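Local coordinates for microcompartments protein (Desulfitobacterium hafniense, PDB 3NWG), which probably builds the shell of a bacterial microcompartment, its tandem BMC domains forming subunits of trimeric, six-sided tiles like those of PduT-type relatives, at the interface of chains A and B. Coordinates in Å, arbitrary orientation; residue numbers count along the deposited sequence, not the author numbering. Chains: chain A/B, Microcompartments protein.

Contact 1 and contact 2 are parts of one interface between two copies of the same chain, their C-alpha centres about 19 Å apart. They share no residue or secondary-structure element. Contact 1 joins loops that follow strand 29-36 of chain A and strand 122-127 of either chain, whereas contact 2 packs helix 13-26 of chain A against strand 164-170 of chain B. Apart from a minor part played by A:Ile132, chain A contributes from its first BMC repeat and chain B from its second, consistent with subunits meeting head to tail around a ring, as in PduT-type relatives. Contact 1 probably lies nearer the ring centre.

Contact 1: the interface of chains A and B. Residues chain A 39, 132; chain B 132-133.
A:Pro39 and B:Ile132 bury the most surface here and carry the contact between the loops of the two chains. The delta-methyl CD1 of B:Ile132 reaches the pyrrolidine ring from one face, displaced towards the side of the ring formed by CB, CG and CD. CD1 of B:Ile132 lies 3.6 Å from CG of A:Pro39, with CB of the proline at the same range and its CD 3.8 Å away. One methyl thus spans three ring carbons, an apolar packing contact in which the two side chains run alongside each other and point the same way.

In the model CG1 of B:Ile132 lies between the backbone N and the carbonyl carbon, leaning towards N (chi1 37°), and chi2 of 117° directs CD1 at the proline. A cis peptide bond precedes the isoleucine. The next residue extends the apolar surface along the backbone, CA of B:Gly133 lying 3.8 Å from CB of A:Pro39. A:Ile132 plays a smaller part, its branch methyl CG2 standing 4.5 Å from CG1 of its counterpart B:Ile132.

A:Pro39 sits between strands 29-36 and 42-48, and B:Ile132 between strands 122-127 and 136-142, in corresponding loops of the two BMC repeats. Such loops surround the central pore of BMC tiles, and this apolar contact probably helps set the spacing of neighbouring pore loops where subunits converge.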
ATOM      1  N   PRO A  39      -0.674  18.314 -13.911  1.00 83.58           N
ATOM      2  CA  PRO A  39      -0.059  18.164 -15.239  1.00 84.49           C
ATOM      3  C   PRO A  39       0.766  19.388 -15.684  1.00 83.15           C
ATOM      4  O   PRO A  39       0.273  20.519 -15.602  1.00 83.44           O
ATOM      5  CB  PRO A  39      -1.277  18.019 -16.153  1.00 87.12           C
ATOM      6  CG  PRO A  39      -2.314  18.873 -15.486  1.00 86.70           C
ATOM      7  CD  PRO A  39      -2.121  18.579 -14.019  1.00 84.81           C
ATOM      8  N   ILE A 132      -5.606  16.533  -8.313  1.00100.85           N
ATOM      9  CA  ILE A 132      -4.716  17.569  -8.897  1.00 99.38           C
ATOM     10  C   ILE A 132      -5.146  19.010  -8.501  1.00 97.59           C
ATOM     11  O   ILE A 132      -4.996  19.409  -7.329  1.00 96.27           O
ATOM     12  CB  ILE A 132      -4.493  17.395 -10.464  1.00101.11           C
ATOM     13  CG1 ILE A 132      -5.769  16.918 -11.189  1.00103.76           C
ATOM     14  CG2 ILE A 132      -3.342  16.430 -10.759  1.00101.37           C
ATOM     15  CD1 ILE A 132      -6.316  17.909 -12.209  1.00105.06           C
TER
ATOM     16  N   ILE B 132      -1.189  13.043 -14.224  1.00100.85           N
ATOM     17  CA  ILE B 132      -1.793  12.830 -15.564  1.00 99.38           C
ATOM     18  C   ILE B 132      -0.921  13.421 -16.707  1.00 97.59           C
ATOM     19  O   ILE B 132       0.164  12.886 -17.009  1.00 96.27           O
ATOM     20  CB  ILE B 132      -3.317  13.285 -15.646  1.00101.11           C
ATOM     21  CG1 ILE B 132      -3.594  14.562 -14.824  1.00103.76           C
ATOM     22  CG2 ILE B 132      -4.257  12.166 -15.191  1.00101.37           C
ATOM     23  CD1 ILE B 132      -4.049  15.754 -15.656  1.00105.06           C
ATOM     24  N   GLY B 133      -1.391  14.514 -17.325  1.00 97.31           N
ATOM     25  CA  GLY B 133      -0.747  15.110 -18.503  1.00 94.73           C
ATOM     26  C   GLY B 133      -0.897  14.261 -19.763  1.00 91.87           C
ATOM     27  O   GLY B 133      -1.101  14.797 -20.863  1.00 92.36           O
TER

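Contact 2: the interface of chains A and B. Residues chain A 14-15, 18; chain B 166-170.
B:Val168 presses its two methyl groups against the N-terminal part of helix 13-26 of chain A, in a helix-on-strand contact between BMC domains of adjacent subunits. Its CG1 comes within 3.5 Å of the carbonyl O of A:Ala14, and CG2 approaches the same oxygen; these are packing contacts. CG1 of B:Val168 also meets CB of A:Glu18 at 3.9 Å and CD of A:Arg15 at a similar range. The valine therefore sits among three helix residues. Farther along strand 164-170, CD1 of B:Ile170 touches CA of A:Glu18 at 3.8 Å.

Charge pairing is looser. A:Arg15 bends at chi2 and chi3, bringing NE to 3.4 Å from the carboxylate OD2 of B:Asp166, a salt bridge with only a weak hydrogen bond. The carboxylate carbon lies in plane at the guanidinium edge, yet the two groups are turned 80° against each other. The other oxygen, OD1 of B:Asp166, accepts a 2.9 Å hydrogen bond from the backbone N of B:Lys167 through its anti lone pair, which helps to fix the carboxylate.

Water provides a further polar link. The side chain of A:Glu18, with CG anti to its backbone N (chi1 -172°) and extended beyond, runs antiparallel to that of B:Val168, laying its carboxylate carbon CD alongside CG1 of the valine. The carboxylate OE2 of A:Glu18 lies 2.6 Å from water 1, which in turn stands 2.8 Å from the carbonyl O of B:Val169.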
ATOM      1  N   ALA A  14      11.597  15.117 -16.518  1.00 56.03           N
ATOM      2  CA  ALA A  14      13.006  14.992 -16.915  1.00 55.47           C
ATOM      3  C   ALA A  14      13.848  16.156 -16.381  1.00 53.47           C
ATOM      4  O   ALA A  14      14.794  15.948 -15.609  1.00 52.57           O
ATOM      5  CB  ALA A  14      13.138  14.859 -18.420  1.00 56.61           C
ATOM      6  N   ARG A  15      13.463  17.373 -16.759  1.00 52.65           N
ATOM      7  CA  ARG A  15      14.102  18.605 -16.287  1.00 50.89           C
ATOM      8  C   ARG A  15      14.024  18.805 -14.786  1.00 49.28           C
ATOM      9  O   ARG A  15      14.961  19.324 -14.187  1.00 48.73           O
ATOM     10  CB  ARG A  15      13.485  19.823 -16.976  1.00 51.36           C
ATOM     11  CG  ARG A  15      13.773  19.899 -18.464  1.00 53.07           C
ATOM     12  CD  ARG A  15      15.244  20.178 -18.749  1.00 54.58           C
ATOM     13  NE  ARG A  15      15.358  21.167 -19.824  1.00 58.17           N
ATOM     14  CZ  ARG A  15      15.878  22.383 -19.671  1.00 57.29           C
ATOM     15  NH1 ARG A  15      15.922  23.220 -20.687  1.00 58.59           N
ATOM     16  NH2 ARG A  15      16.369  22.754 -18.505  1.00 56.27           N
ATOM     17  N   GLU A  18      16.604  16.696 -13.205  1.00 46.80           N
ATOM     18  CA  GLU A  18      17.921  17.265 -13.427  1.00 46.46           C
ATOM     19  C   GLU A  18      18.082  18.487 -12.543  1.00 45.83           C
ATOM     20  O   GLU A  18      19.169  18.740 -12.008  1.00 45.81           O
ATOM     21  CB  GLU A  18      18.109  17.663 -14.891  1.00 46.92           C
ATOM     22  CG  GLU A  18      19.528  18.099 -15.255  1.00 46.45           C
ATOM     23  CD  GLU A  18      19.636  18.660 -16.685  1.00 49.72           C
ATOM     24  OE1 GLU A  18      18.818  19.522 -17.078  1.00 50.90           O
ATOM     25  OE2 GLU A  18      20.557  18.249 -17.433  1.00 52.25           O
TER
ATOM     26  N   ASP B 166      10.772  16.473 -23.376  1.00 57.97           N
ATOM     27  CA  ASP B 166      12.148  16.802 -23.110  1.00 57.51           C
ATOM     28  C   ASP B 166      12.952  15.561 -22.722  1.00 55.76           C
ATOM     29  O   ASP B 166      12.397  14.469 -22.575  1.00 55.23           O
ATOM     30  CB  ASP B 166      12.240  17.894 -22.025  1.00 58.61           C
ATOM     31  CG  ASP B 166      13.298  18.958 -22.344  1.00 60.06           C
ATOM     32  OD1 ASP B 166      14.377  18.615 -22.877  1.00 60.99           O
ATOM     33  OD2 ASP B 166      13.050  20.147 -22.060  1.00 61.51           O
ATOM     34  N   LYS B 167      14.266  15.748 -22.583  1.00 54.58           N
ATOM     35  CA  LYS B 167      15.197  14.705 -22.157  1.00 52.75           C
ATOM     36  C   LYS B 167      16.361  15.298 -21.373  1.00 52.50           C
ATOM     37  O   LYS B 167      16.647  16.488 -21.471  1.00 53.12           O
ATOM     38  CB  LYS B 167      15.753  13.905 -23.341  1.00 52.39           C
ATOM     39  CG  LYS B 167      15.836  14.636 -24.678  1.00 52.31           C
ATOM     40  CD  LYS B 167      16.877  15.711 -24.776  1.00 52.07           C
ATOM     41  CE  LYS B 167      16.493  16.640 -25.923  1.00 53.29           C
ATOM     42  NZ  LYS B 167      17.340  17.851 -25.944  1.00 54.25           N
ATOM     43  N   VAL B 168      17.015  14.454 -20.584  1.00 51.25           N
ATOM     44  CA  VAL B 168      18.177  14.849 -19.819  1.00 50.64           C
ATOM     45  C   VAL B 168      19.123  13.664 -19.755  1.00 50.54           C
ATOM     46  O   VAL B 168      18.677  12.511 -19.751  1.00 50.26           O
ATOM     47  CB  VAL B 168      17.815  15.342 -18.372  1.00 50.66           C
ATOM     48  CG1 VAL B 168      16.840  16.504 -18.417  1.00 50.13           C
ATOM     49  CG2 VAL B 168      17.284  14.220 -17.499  1.00 48.61           C
ATOM     50  N   VAL B 169      20.420  13.956 -19.747  1.00 50.87           N
ATOM     51  CA  VAL B 169      21.434  12.990 -19.341  1.00 50.94           C
ATOM     52  C   VAL B 169      22.123  13.559 -18.100  1.00 51.91           C
ATOM     53  O   VAL B 169      22.643  14.682 -18.114  1.00 52.22           O
ATOM     54  CB  VAL B 169      22.439  12.678 -20.479  1.00 51.49           C
ATOM     55  CG1 VAL B 169      23.589  11.800 -19.987  1.00 51.17           C
ATOM     56  CG2 VAL B 169      21.732  12.023 -21.679  1.00 50.46           C
ATOM     57  N   ILE B 170      22.076  12.796 -17.018  1.00 52.60           N
ATOM     58  CA  ILE B 170      22.694  13.182 -15.776  1.00 53.80           C
ATOM     59  C   ILE B 170      23.818  12.188 -15.557  1.00 55.51           C
ATOM     60  O   ILE B 170      23.552  11.043 -15.206  1.00 55.56           O
ATOM     61  CB  ILE B 170      21.670  13.132 -14.614  1.00 54.19           C
ATOM     62  CG1 ILE B 170      20.432  13.969 -14.966  1.00 53.42           C
ATOM     63  CG2 ILE B 170      22.302  13.566 -13.266  1.00 53.64           C
ATOM     64  CD1 ILE B 170      19.241  13.760 -14.019  1.00 53.95           C
TER
HETATM   65  O   HOH W   1      22.714  17.001 -16.540  1.00 35.39           O